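PDB 3U3B: computationally designed four-helix bundle protein from Synthetic construct, which is of unknown function but folds as a hyperthermostable, computationally redesigned four-helix bundle related in sequence to Hpt domains. Local coordinates for residues D24-K27 and E28-N32; E34-E37 and Y38-K41; R44-H47 and T48-E51; N70-D73 and K74-N77; T83-L86 and I87-V90. All coordinates share one frame; numbering follows the deposited sequence.

All five contacts are local turns of helix, so none closes a long loop and none nests in or crosses another; they run in series along the chain. Contact 1 is the C-terminal end of helix 3-30, contact 2 the start of helix 36-56 and contact 3 the middle of that same helix. Contact 4 ends helix 59-76, and contact 5 begins helix 84-102. In space, Y38 and W39 of contact 2 pack on contact 1, while M36, W39 and N40 reach contact 4. L71 and M75 of contact 4 meet L86 and V90 of contact 5, and I26 of contact 1 touches V90, bringing all four helices together.

Contact 1: residues D24-K27 and E28-N32; sequences DDIK and EVEKN
The backbone of D24-K27 runs straight on into E28-N32 as the last turns of helix 3-30, V29 N donating to D25 O at 2.9 Å and E30 N to I26 O at 3.0 Å, whereas the bond from E28 N to D24 O is weak. This is the C-terminal end of the first helix of the four-helix bundle. E30 lies back along the preceding turn, its chain extended beyond CG: CG is 3.3 Å from I26 O, and the carboxylate oxygen OE2 comes 3.6 Å from I26 CG2, the two side chains crossing at an angle. That methyl stands anti to the backbone N (the CG1 branch has chi1 -78°), which turns it to the carboxylate, while CD1 packs on V90 of helix 84-102, where the I26 side chain also meets L94. OE2 itself is engaged in a salt bridge with K91 of that helix, tying the two helices by charge as well as by packing. On the solvent side, K31 stretches out fully and its NZ meets E28 OE1 at 3.1 Å on the syn side of the carboxylate, an i to i+3 salt bridge within 28-32. V29 puts CG1 3.5 Å from I26 O and also packs on W39 of helix 36-56. One water joins the two segments, donating to K27 O at 2.7 Å and to E30 OE1 at 2.8 Å.

Contact 2: residues E34-E37 and Y38-K41; sequences EDME and YWNK
Two donors of one residue, N40, share the carbonyl oxygen of M36: both N40 N and the side-chain N40 ND2 lie 2.9 Å from M36 O, and they arrive from opposite faces of the carbonyl plane. The main-chain bond is the straighter, with an N-H...O angle of 163°. The amide donor stands well above the plane, 50° out of it, and the carbonyl oxygen in turn lies off the plane of the N40 amide. Just before M36, D35 occupies the N-cap of helix 36-56. With its CG anti to the backbone N (chi1 -173°), the carboxylate reaches forward to the first turn of the helix, and OD1 accepts a hydrogen bond from E37 N at 3.1 Å, the donor lying above the carboxylate plane. The other oxygen, OD2, sits 3.3 Å from Y38 CD2, the carboxylate and phenol planes being steeply inclined to each other. Such side-chain capping satisfies an amide of the first turn, which has no preceding helical carbonyl; here it starts the second helix of the bundle. M36 bends at chi2, bringing SD to 4.0 Å from W39 CD1 in an oblique Met-aromatic contact. The indole is buried against M75 and L76 of helix 59-76 and V29 of helix 3-30, and its NE1 donates to P33 O, just ahead of the helix. On the outer surface E37 and K41 run side by side in the same direction, E37 CG 3.9 Å from K41 CE, with E37 OE2 and K41 NZ still 4.7 Å apart.

Contact 3: residues R44-H47 and T48-E51; sequences RLVH and TMKE
R44-H47 and T48-E51 make two successive turns in the middle of helix 36-56, bonded in regular i to i+4 fashion: M49 N reaches L45 O at 3.0 Å, K50 N reaches V46 O at 2.9 Å and E51 N reaches H47 O at 3.1 Å. The stretch belongs to the second helix of the four-helix bundle, with V46 and M49 buried and H47 and E51 exposed. T48 adds a side-chain bond to the regular pattern. Its OG1 is anti to its own carbonyl carbon (chi1 -64°), lying back along the helix, and donates to R44 O at 2.8 Å; T48 N donates to the same oxygen from the other face of the carbonyl plane, so R44 O is gripped twice, and the hydroxyl donates to its own helix backbone. M49 folds back toward the preceding turn on the core side. A bend at chi3 (-76°) carries its terminal CE over V46, to 3.5 Å from V46 CA and 3.7 Å from V46 CG2. The same two residues look out to neighbouring helices, V46 onto M69 and M49 onto L65 of helix 59-76, with L18 and I19 of helix 3-30 also against M49. K50, bent at chi2 and chi4, forms a salt bridge with E54 one turn further along the same helix, while its CB stays 3.4 Å from V46 O.

Contact 4: residues N70-D73 and K74-N77; sequences NLVD and KMLN
D73 O receives both donors of N77: the main-chain bond from N77 N measures 3.0 Å and runs nearly along the carbonyl direction, while a weak one from N77 ND2 measures 3.3 Å. N77 ND2 also lies 3.0 Å from D73 OD1, with an angle too poor for a hydrogen bond, and the carboxylate and amide planes are turned 64° apart. N77 CG is anti to its own carbonyl carbon (chi1 -63°), which lays the amide back over the last turn beside that aspartate. Further in, L76 N donates to V72 O at 3.0 Å and M75 N to L71 O at 3.2 Å. K74 runs its aliphatic part past N70 O before NZ bends off to a salt bridge with E79, beyond the helix. N77 is the first residue to leave helical angles, so the segments make up the C-terminal end of helix 59-76, third in the four-helix bundle. On the core side the M75 chain passes L71 O and then bends at chi3, setting CE against the L71 side chain. M75 CE lies 3.4 Å from L71 CG in one conformer of L71; a second exists, so this tightness is doubtful. V72 borders the same methyl more loosely, its CG2 4.3 Å from M75 CE, while its other branch, CG1, is 4.2 Å from L76 CD1. L86 and V90 of helix 84-102 pack against L71 and M75, and W39 and N40 of helix 36-56 against L76.

Contact 5: residues T83-L86 and I87-V90; sequences TSDL and IDKV
The N-terminal end of helix 84-102, last of the bundle, is opened by T83 at the N-cap. L86 N donates to T83 OG1 at 3.0 Å, the hydroxyl oxygen being turned there by a chi1 of 59°, which holds it between the backbone N and the carbonyl carbon. T83 O in turn accepts from I87 N at 3.1 Å, giving T83 a side-chain and a main-chain hold on the first turn. I87 carries CG1 back to 3.3 Å from that same carbonyl oxygen, and this branch also touches the W39 ring of helix 36-56. Around the next carbonyl, D88 N donates to S84 O at 2.9 Å in the carbonyl plane. A water adds to this, donating both to S84 O, at 3.2 Å, and to D88 OD1, and so bridges the carboxylate to the backbone. D85 and D88 stand near each other on the exposed side, D85 OD1 3.8 Å from D88 OD2, their planes 45° apart. If both are ionised they would probably repel, although the N-terminal end of a helix tends to favour negative groups. V90 N closes on L86 O at 3.2 Å. L86 and V90 face L71 and M75 of helix 59-76, the arrangement of a threonine-capped helix start packed by its apolar side into a four-helix bundle.

Contact 1: residues D24-K27 and E28-N32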
loop_
_atom_site.group_PDB
_atom_site.type_symbol
_atom_site.label_atom_id
_atom_site.label_comp_id
_atom_site.label_asym_id
_atom_site.label_seq_id
_atom_site.Cartn_x
_atom_site.Cartn_y
_atom_site.Cartn_z
ATOM N N ASP A 24 -5.526 -8.038 2.077
ATOM C CA ASP A 24 -5.621 -9.469 2.384
ATOM C C ASP A 24 -4.473 -9.886 3.313
ATOM O O ASP A 24 -4.684 -10.637 4.260
ATOM C CB ASP A 24 -5.630 -10.292 1.090
ATOM C CG ASP A 24 -6.979 -10.217 0.333
ATOM O OD1 ASP A 24 -8.055 -10.015 0.943
ATOM O OD2 ASP A 24 -6.963 -10.333 -0.905
ATOM N N ASP A 25 -3.268 -9.359 3.086
ATOM C CA ASP A 25 -2.138 -9.657 3.990
ATOM C C ASP A 25 -2.261 -8.964 5.353
ATOM O O ASP A 25 -1.870 -9.534 6.379
ATOM C CB ASP A 25 -0.795 -9.313 3.336
ATOM C CG ASP A 25 -0.377 -10.341 2.294
ATOM O OD1 ASP A 25 -0.981 -11.445 2.238
ATOM O OD2 ASP A 25 0.579 -10.049 1.541
ATOM N N ILE A 26 -2.841 -7.771 5.380
ATOM C CA ILE A 26 -3.060 -7.070 6.636
ATOM C C ILE A 26 -4.047 -7.841 7.522
ATOM O O ILE A 26 -3.900 -7.883 8.747
ATOM C CB ILE A 26 -3.581 -5.667 6.406
ATOM C CG1 ILE A 26 -2.442 -4.737 5.991
ATOM C CG2 ILE A 26 -4.227 -5.147 7.660
ATOM C CD1 ILE A 26 -2.917 -3.329 5.739
ATOM N N LYS A 27 -5.039 -8.470 6.907
ATOM C CA LYS A 27 -5.989 -9.254 7.679
ATOM C C LYS A 27 -5.266 -10.375 8.393
ATOM O O LYS A 27 -5.552 -10.684 9.570
ATOM C CB LYS A 27 -7.069 -9.825 6.774
ATOM C CG LYS A 27 -8.015 -8.775 6.278
ATOM C CD LYS A 27 -9.163 -9.365 5.455
ATOM C CE LYS A 27 -10.127 -8.261 4.963
ATOM N NZ LYS A 27 -9.599 -7.417 3.823
ATOM N N GLU A 28 -4.326 -10.998 7.686
ATOM C CA GLU A 28 -3.573 -12.125 8.270
ATOM C C GLU A 28 -2.611 -11.653 9.356
ATOM O O GLU A 28 -2.468 -12.323 10.385
ATOM C CB GLU A 28 -2.761 -12.900 7.214
ATOM C CG GLU A 28 -3.570 -13.731 6.194
ATOM C CD GLU A 28 -4.856 -14.338 6.775
ATOM O OE1 GLU A 28 -4.789 -14.973 7.854
ATOM O OE2 GLU A 28 -5.937 -14.176 6.149
ATOM N N VAL A 29 -1.907 -10.541 9.118
ATOM C CA VAL A 29 -0.917 -10.075 10.101
ATOM C C VAL A 29 -1.603 -9.530 11.365
ATOM O O VAL A 29 -1.008 -9.481 12.453
ATOM C CB VAL A 29 0.087 -9.056 9.484
ATOM C CG1 VAL A 29 -0.490 -7.648 9.466
ATOM C CG2 VAL A 29 1.429 -9.125 10.232
ATOM N N GLU A 30 -2.866 -9.162 11.224
ATOM C CA GLU A 30 -3.668 -8.739 12.345
ATOM C C GLU A 30 -3.777 -9.820 13.398
ATOM O O GLU A 30 -3.835 -9.517 14.582
ATOM C CB GLU A 30 -5.063 -8.462 11.853
ATOM C CG GLU A 30 -5.336 -7.053 11.566
ATOM C CD GLU A 30 -6.683 -6.939 10.908
ATOM O OE1 GLU A 30 -7.588 -7.674 11.342
ATOM O OE2 GLU A 30 -6.837 -6.138 9.962
ATOM N N LYS A 31 -3.833 -11.073 12.949
ATOM C CA LYS A 31 -3.989 -12.219 13.841
ATOM C C LYS A 31 -2.700 -12.548 14.600
ATOM O O LYS A 31 -2.730 -13.231 15.629
ATOM C CB LYS A 31 -4.412 -13.447 13.039
ATOM C CG LYS A 31 -5.672 -13.232 12.242
ATOM C CD LYS A 31 -5.996 -14.442 11.385
ATOM C CE LYS A 31 -7.103 -14.123 10.381
ATOM N NZ LYS A 31 -7.440 -15.287 9.512
ATOM N N ASN A 32 -1.579 -12.068 14.067
ATOM C CA ASN A 32 -0.247 -12.322 14.625
ATOM C C ASN A 32 0.730 -11.218 14.213
ATOM O O ASN A 32 1.512 -11.383 13.274
ATOM C CB ASN A 32 0.273 -13.676 14.145
ATOM C CG ASN A 32 1.642 -14.003 14.710
ATOM O OD1 ASN A 32 1.998 -13.558 15.806
ATOM N ND2 ASN A 32 2.433 -14.750 13.946
HETATM O O HOH W 1 -7.916 -10.348 10.740
#

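Contact 2: residues E34-E37 and Y38-K41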
loop_
_atom_site.group_PDB
_atom_site.type_symbol
_atom_site.label_atom_id
_atom_site.label_comp_id
_atom_site.label_asym_id
_atom_site.label_seq_id
_atom_site.Cartn_x
_atom_site.Cartn_y
_atom_site.Cartn_z
ATOM N N GLU A 34 3.440 -9.837 14.933
ATOM C CA GLU A 34 4.880 -9.962 14.900
ATOM C C GLU A 34 5.338 -10.843 13.737
ATOM O O GLU A 34 6.512 -11.162 13.631
ATOM C CB GLU A 34 5.363 -10.562 16.227
ATOM C CG GLU A 34 4.872 -9.822 17.468
ATOM C CD GLU A 34 5.766 -8.658 17.871
ATOM O OE1 GLU A 34 6.532 -8.804 18.852
ATOM O OE2 GLU A 34 5.702 -7.595 17.220
ATOM N N ASP A 35 4.413 -11.257 12.882
ATOM C CA ASP A 35 4.770 -12.148 11.793
ATOM C C ASP A 35 5.447 -11.341 10.689
ATOM O O ASP A 35 4.778 -10.788 9.804
ATOM C CB ASP A 35 3.553 -12.891 11.234
ATOM C CG ASP A 35 3.943 -13.956 10.220
ATOM O OD1 ASP A 35 5.130 -13.981 9.812
ATOM O OD2 ASP A 35 3.073 -14.766 9.828
ATOM N N MET A 36 6.772 -11.281 10.742
ATOM C CA MET A 36 7.540 -10.473 9.772
ATOM C C MET A 36 7.396 -10.925 8.329
ATOM O O MET A 36 7.688 -10.157 7.397
ATOM C CB MET A 36 9.032 -10.464 10.157
ATOM C CG MET A 36 9.312 -9.766 11.463
ATOM S SD MET A 36 8.516 -8.149 11.549
ATOM C CE MET A 36 9.097 -7.573 13.149
ATOM N N GLU A 37 6.933 -12.150 8.110
ATOM C CA GLU A 37 6.733 -12.625 6.741
ATOM C C GLU A 37 5.667 -11.768 6.015
ATOM O O GLU A 37 5.836 -11.364 4.842
ATOM C CB GLU A 37 6.351 -14.100 6.775
ATOM C CG GLU A 37 6.319 -14.778 5.439
ATOM C CD GLU A 37 6.105 -16.279 5.557
ATOM O OE1 GLU A 37 6.299 -16.830 6.668
ATOM O OE2 GLU A 37 5.737 -16.907 4.541
ATOM N N TYR A 38 4.589 -11.445 6.719
ATOM C CA TYR A 38 3.539 -10.627 6.110
ATOM C C TYR A 38 3.970 -9.191 5.971
ATOM O O TYR A 38 3.710 -8.570 4.957
ATOM C CB TYR A 38 2.242 -10.735 6.917
ATOM C CG TYR A 38 1.482 -12.004 6.624
ATOM C CD1 TYR A 38 0.916 -12.217 5.385
ATOM C CD2 TYR A 38 1.325 -12.986 7.597
ATOM C CE1 TYR A 38 0.205 -13.376 5.105
ATOM C CE2 TYR A 38 0.610 -14.152 7.331
ATOM C CZ TYR A 38 0.059 -14.336 6.080
ATOM O OH TYR A 38 -0.643 -15.486 5.791
ATOM N N TRP A 39 4.691 -8.671 6.952
ATOM C CA TRP A 39 5.183 -7.308 6.839
ATOM C C TRP A 39 6.149 -7.142 5.670
ATOM O O TRP A 39 6.093 -6.142 4.938
ATOM C CB TRP A 39 5.809 -6.853 8.119
ATOM C CG TRP A 39 4.806 -6.601 9.204
ATOM C CD1 TRP A 39 4.757 -7.212 10.426
ATOM C CD2 TRP A 39 3.702 -5.685 9.166
ATOM N NE1 TRP A 39 3.690 -6.728 11.157
ATOM C CE2 TRP A 39 3.027 -5.792 10.406
ATOM C CE3 TRP A 39 3.219 -4.781 8.213
ATOM C CZ2 TRP A 39 1.903 -5.035 10.715
ATOM C CZ3 TRP A 39 2.086 -4.025 8.528
ATOM C CH2 TRP A 39 1.445 -4.163 9.768
ATOM N N ASN A 40 7.006 -8.119 5.464
ATOM C CA ASN A 40 7.885 -8.094 4.297
ATOM C C ASN A 40 7.139 -8.115 2.979
ATOM O O ASN A 40 7.466 -7.335 2.057
ATOM C CB ASN A 40 8.915 -9.228 4.368
ATOM C CG ASN A 40 10.135 -8.840 5.158
ATOM O OD1 ASN A 40 10.919 -8.000 4.715
ATOM N ND2 ASN A 40 10.332 -9.472 6.336
ATOM N N LYS A 41 6.149 -8.996 2.842
ATOM C CA LYS A 41 5.356 -9.062 1.603
ATOM C C LYS A 41 4.629 -7.743 1.360
ATOM O O LYS A 41 4.549 -7.251 0.219
ATOM C CB LYS A 41 4.307 -10.184 1.681
ATOM C CG LYS A 41 4.906 -11.571 1.380
ATOM C CD LYS A 41 4.018 -12.742 1.853
ATOM C CE LYS A 41 4.794 -14.071 1.905
ATOM N NZ LYS A 41 5.576 -14.347 0.656
#

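Contact 3: residues R44-H47 and T48-E51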
loop_
_atom_site.group_PDB
_atom_site.type_symbol
_atom_site.label_atom_id
_atom_site.label_comp_id
_atom_site.label_asym_id
_atom_site.label_seq_id
_atom_site.Cartn_x
_atom_site.Cartn_y
_atom_site.Cartn_z
ATOM N N ARG A 44 6.975 -5.021 0.124
ATOM C CA ARG A 44 7.309 -5.191 -1.307
ATOM C C ARG A 44 6.125 -4.888 -2.261
ATOM O O ARG A 44 6.340 -4.388 -3.373
ATOM C CB ARG A 44 7.965 -6.551 -1.600
ATOM C CG ARG A 44 9.415 -6.658 -1.064
ATOM C CD ARG A 44 10.111 -7.986 -1.389
ATOM N NE ARG A 44 9.423 -9.120 -0.753
ATOM C CZ ARG A 44 9.804 -9.747 0.352
ATOM N NH1 ARG A 44 10.918 -9.424 0.991
ATOM N NH2 ARG A 44 9.071 -10.744 0.802
ATOM N N LEU A 45 4.896 -5.163 -1.827
ATOM C CA LEU A 45 3.708 -4.810 -2.571
ATOM C C LEU A 45 3.566 -3.299 -2.669
ATOM O O LEU A 45 3.321 -2.760 -3.772
ATOM C CB LEU A 45 2.450 -5.418 -1.937
ATOM C CG LEU A 45 2.267 -6.914 -2.180
ATOM C CD1 LEU A 45 1.243 -7.492 -1.193
ATOM C CD2 LEU A 45 1.862 -7.217 -3.623
ATOM N N VAL A 46 3.741 -2.614 -1.546
ATOM C CA VAL A 46 3.624 -1.162 -1.518
ATOM C C VAL A 46 4.723 -0.502 -2.378
ATOM O O VAL A 46 4.466 0.498 -3.076
ATOM C CB VAL A 46 3.646 -0.639 -0.082
ATOM C CG1 VAL A 46 3.663 0.875 -0.033
ATOM C CG2 VAL A 46 2.433 -1.169 0.697
ATOM N N HIS A 47 5.939 -1.059 -2.334
ATOM C CA HIS A 47 7.055 -0.569 -3.138
ATOM C C HIS A 47 6.750 -0.685 -4.631
ATOM O O HIS A 47 7.136 0.177 -5.444
ATOM C CB HIS A 47 8.309 -1.383 -2.783
ATOM C CG HIS A 47 9.587 -0.814 -3.298
ATOM N ND1 HIS A 47 10.134 -1.182 -4.505
ATOM C CD2 HIS A 47 10.449 0.078 -2.753
ATOM C CE1 HIS A 47 11.258 -0.525 -4.702
ATOM N NE2 HIS A 47 11.478 0.240 -3.651
ATOM N N THR A 48 6.088 -1.776 -4.991
ATOM C CA THR A 48 5.651 -2.034 -6.363
ATOM C C THR A 48 4.616 -0.974 -6.811
ATOM O O THR A 48 4.698 -0.407 -7.907
ATOM C CB THR A 48 5.072 -3.457 -6.478
ATOM O OG1 THR A 48 6.109 -4.412 -6.213
ATOM C CG2 THR A 48 4.507 -3.724 -7.841
ATOM N N MET A 49 3.647 -0.707 -5.955
ATOM C CA MET A 49 2.639 0.322 -6.224
ATOM C C MET A 49 3.252 1.703 -6.382
ATOM O O MET A 49 2.836 2.480 -7.242
ATOM C CB MET A 49 1.644 0.359 -5.072
ATOM C CG MET A 49 0.820 -0.890 -4.947
ATOM S SD MET A 49 -0.570 -0.588 -3.798
ATOM C CE MET A 49 0.192 -0.632 -2.193
ATOM N N LYS A 50 4.231 2.009 -5.536
ATOM C CA LYS A 50 4.903 3.299 -5.537
ATOM C C LYS A 50 5.612 3.528 -6.860
ATOM O O LYS A 50 5.505 4.614 -7.423
ATOM C CB LYS A 50 5.910 3.326 -4.405
ATOM C CG LYS A 50 6.821 4.546 -4.326
ATOM C CD LYS A 50 6.074 5.799 -4.000
ATOM C CE LYS A 50 7.038 6.906 -3.575
ATOM N NZ LYS A 50 8.099 7.161 -4.587
ATOM N N GLU A 51 6.318 2.505 -7.338
ATOM C CA GLU A 51 6.968 2.537 -8.662
ATOM C C GLU A 51 5.934 2.883 -9.752
ATOM O O GLU A 51 6.170 3.760 -10.594
ATOM C CB GLU A 51 7.618 1.186 -8.971
ATOM C CG GLU A 51 8.224 1.124 -10.380
ATOM C CD GLU A 51 8.802 -0.225 -10.749
ATOM O OE1 GLU A 51 8.638 -1.204 -9.982
ATOM O OE2 GLU A 51 9.427 -0.310 -11.830
#

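Contact 4: residues N70-D73 and K74-N77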
loop_
_atom_site.group_PDB
_atom_site.type_symbol
_atom_site.label_atom_id
_atom_site.label_comp_id
_atom_site.label_asym_id
_atom_site.label_seq_id
_atom_site.Cartn_x
_atom_site.Cartn_y
_atom_site.Cartn_z
ATOM N N ASN A 70 7.595 4.003 4.915
ATOM C CA ASN A 70 8.381 4.445 6.054
ATOM C C ASN A 70 7.962 3.737 7.337
ATOM O O ASN A 70 8.825 3.286 8.101
ATOM C CB ASN A 70 8.288 5.958 6.254
ATOM C CG ASN A 70 9.049 6.735 5.202
ATOM O OD1 ASN A 70 9.873 6.180 4.464
ATOM N ND2 ASN A 70 8.787 8.039 5.137
ATOM N N LEU A 71 6.654 3.646 7.571
ATOM C CA LEU A 71 6.140 3.008 8.779
ATOM C C LEU A 71 6.462 1.518 8.779
ATOM O O LEU A 71 6.947 0.985 9.774
ATOM C CB LEU A 71 4.627 3.220 8.894
ATOM C CG LEU A 71 3.998 2.896 10.250
ATOM C CD1 LEU A 71 4.611 3.736 11.368
ATOM C CD2 LEU A 71 2.501 3.126 10.176
ATOM N N VAL A 72 6.219 0.851 7.658
ATOM C CA VAL A 72 6.484 -0.570 7.599
ATOM C C VAL A 72 7.981 -0.841 7.707
ATOM O O VAL A 72 8.401 -1.774 8.399
ATOM C CB VAL A 72 5.863 -1.225 6.355
ATOM C CG1 VAL A 72 6.228 -2.691 6.323
ATOM C CG2 VAL A 72 4.369 -1.086 6.400
ATOM N N ASP A 73 8.809 -0.022 7.066
ATOM C CA ASP A 73 10.239 -0.215 7.231
ATOM C C ASP A 73 10.699 -0.172 8.711
ATOM O O ASP A 73 11.522 -1.009 9.150
ATOM C CB ASP A 73 11.023 0.792 6.408
ATOM C CG ASP A 73 12.494 0.471 6.392
ATOM O OD1 ASP A 73 12.849 -0.611 5.873
ATOM O OD2 ASP A 73 13.294 1.284 6.898
ATOM N N LYS A 74 10.198 0.799 9.472
ATOM C CA LYS A 74 10.486 0.884 10.913
ATOM C C LYS A 74 10.101 -0.408 11.661
ATOM O O LYS A 74 10.828 -0.855 12.555
ATOM C CB LYS A 74 9.781 2.095 11.545
ATOM C CG LYS A 74 10.466 3.444 11.284
ATOM C CD LYS A 74 9.696 4.574 11.989
ATOM C CE LYS A 74 10.051 5.989 11.483
ATOM N NZ LYS A 74 11.305 6.579 12.060
ATOM N N MET A 75 8.974 -1.011 11.280
ATOM C CA MET A 75 8.532 -2.276 11.877
ATOM C C MET A 75 9.457 -3.442 11.537
ATOM O O MET A 75 9.725 -4.302 12.379
ATOM C CB MET A 75 7.131 -2.629 11.403
ATOM C CG MET A 75 6.089 -1.601 11.742
ATOM S SD MET A 75 4.495 -2.076 11.059
ATOM C CE MET A 75 3.830 -0.484 10.639
ATOM N N LEU A 76 9.921 -3.474 10.292
ATOM C CA LEU A 76 10.826 -4.521 9.812
ATOM C C LEU A 76 12.215 -4.487 10.432
ATOM O O LEU A 76 12.832 -5.529 10.668
ATOM C CB LEU A 76 10.965 -4.432 8.286
ATOM C CG LEU A 76 9.701 -4.861 7.546
ATOM C CD1 LEU A 76 9.886 -4.744 6.028
ATOM C CD2 LEU A 76 9.350 -6.299 7.971
ATOM N N ASN A 77 12.725 -3.290 10.672
ATOM C CA ASN A 77 14.045 -3.142 11.234
ATOM C C ASN A 77 13.965 -2.760 12.714
ATOM O O ASN A 77 14.772 -1.976 13.220
ATOM C CB ASN A 77 14.839 -2.143 10.399
ATOM C CG ASN A 77 15.057 -2.637 8.959
ATOM O OD1 ASN A 77 15.809 -3.592 8.734
ATOM N ND2 ASN A 77 14.409 -1.994 7.989
#

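Contact 5: residues T83-L86 and I87-V90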
loop_
_atom_site.group_PDB
_atom_site.type_symbol
_atom_site.label_atom_id
_atom_site.label_comp_id
_atom_site.label_asym_id
_atom_site.label_seq_id
_atom_site.Cartn_x
_atom_site.Cartn_y
_atom_site.Cartn_z
ATOM N N THR A 83 2.011 -2.616 17.313
ATOM C CA THR A 83 0.769 -2.596 18.068
ATOM C C THR A 83 -0.455 -2.619 17.147
ATOM O O THR A 83 -0.347 -2.425 15.930
ATOM C CB THR A 83 0.646 -1.302 18.900
ATOM O OG1 THR A 83 0.693 -0.173 18.016
ATOM C CG2 THR A 83 1.770 -1.157 19.932
ATOM N N SER A 84 -1.616 -2.831 17.758
ATOM C CA SER A 84 -2.887 -2.686 17.075
ATOM C C SER A 84 -2.989 -1.289 16.449
ATOM O O SER A 84 -3.405 -1.149 15.296
ATOM C CB SER A 84 -4.027 -2.917 18.072
ATOM O OG SER A 84 -3.941 -1.985 19.144
ATOM N N ASP A 85 -2.594 -0.265 17.205
ATOM C CA ASP A 85 -2.738 1.123 16.766
ATOM C C ASP A 85 -1.838 1.451 15.578
ATOM O O ASP A 85 -2.200 2.241 14.707
ATOM C CB ASP A 85 -2.466 2.096 17.917
ATOM C CG ASP A 85 -3.601 2.137 18.923
ATOM O OD1 ASP A 85 -4.725 1.734 18.548
ATOM O OD2 ASP A 85 -3.372 2.571 20.077
ATOM N N LEU A 86 -0.659 0.856 15.545
ATOM C CA LEU A 86 0.242 1.040 14.426
ATOM C C LEU A 86 -0.361 0.412 13.174
ATOM O O LEU A 86 -0.260 0.959 12.065
ATOM C CB LEU A 86 1.593 0.411 14.750
ATOM C CG LEU A 86 2.633 0.481 13.642
ATOM C CD1 LEU A 86 2.845 1.926 13.204
ATOM C CD2 LEU A 86 3.936 -0.143 14.123
ATOM N N ILE A 87 -0.996 -0.744 13.356
ATOM C CA ILE A 87 -1.654 -1.414 12.235
ATOM C C ILE A 87 -2.830 -0.559 11.762
ATOM O O ILE A 87 -3.070 -0.423 10.555
ATOM C CB ILE A 87 -2.125 -2.833 12.589
ATOM C CG1 ILE A 87 -0.914 -3.687 12.958
ATOM C CG2 ILE A 87 -2.859 -3.444 11.409
ATOM C CD1 ILE A 87 -1.263 -5.041 13.459
ATOM N N ASP A 88 -3.521 0.070 12.704
ATOM C CA ASP A 88 -4.626 0.941 12.337
ATOM C C ASP A 88 -4.158 2.140 11.509
ATOM O O ASP A 88 -4.873 2.590 10.612
ATOM C CB ASP A 88 -5.382 1.417 13.576
ATOM C CG ASP A 88 -6.171 0.302 14.237
ATOM O OD1 ASP A 88 -6.579 -0.649 13.528
ATOM O OD2 ASP A 88 -6.391 0.388 15.465
ATOM N N LYS A 89 -2.981 2.676 11.790
ATOM C CA LYS A 89 -2.543 3.833 11.019
ATOM C C LYS A 89 -2.191 3.427 9.588
ATOM O O LYS A 89 -2.449 4.172 8.644
ATOM C CB LYS A 89 -1.364 4.536 11.685
ATOM C CG LYS A 89 -1.155 5.957 11.164
ATOM C CD LYS A 89 0.283 6.377 11.374
ATOM C CE LYS A 89 0.460 7.880 11.565
ATOM N NZ LYS A 89 1.909 8.190 11.811
ATOM N N VAL A 90 -1.605 2.243 9.444
ATOM C CA VAL A 90 -1.394 1.645 8.130
ATOM C C VAL A 90 -2.716 1.449 7.356
ATOM O O VAL A 90 -2.823 1.795 6.177
ATOM C CB VAL A 90 -0.705 0.279 8.244
ATOM C CG1 VAL A 90 -0.597 -0.370 6.870
ATOM C CG2 VAL A 90 0.664 0.434 8.850
HETATM O O HOH W 2 -5.747 -2.956 14.032
#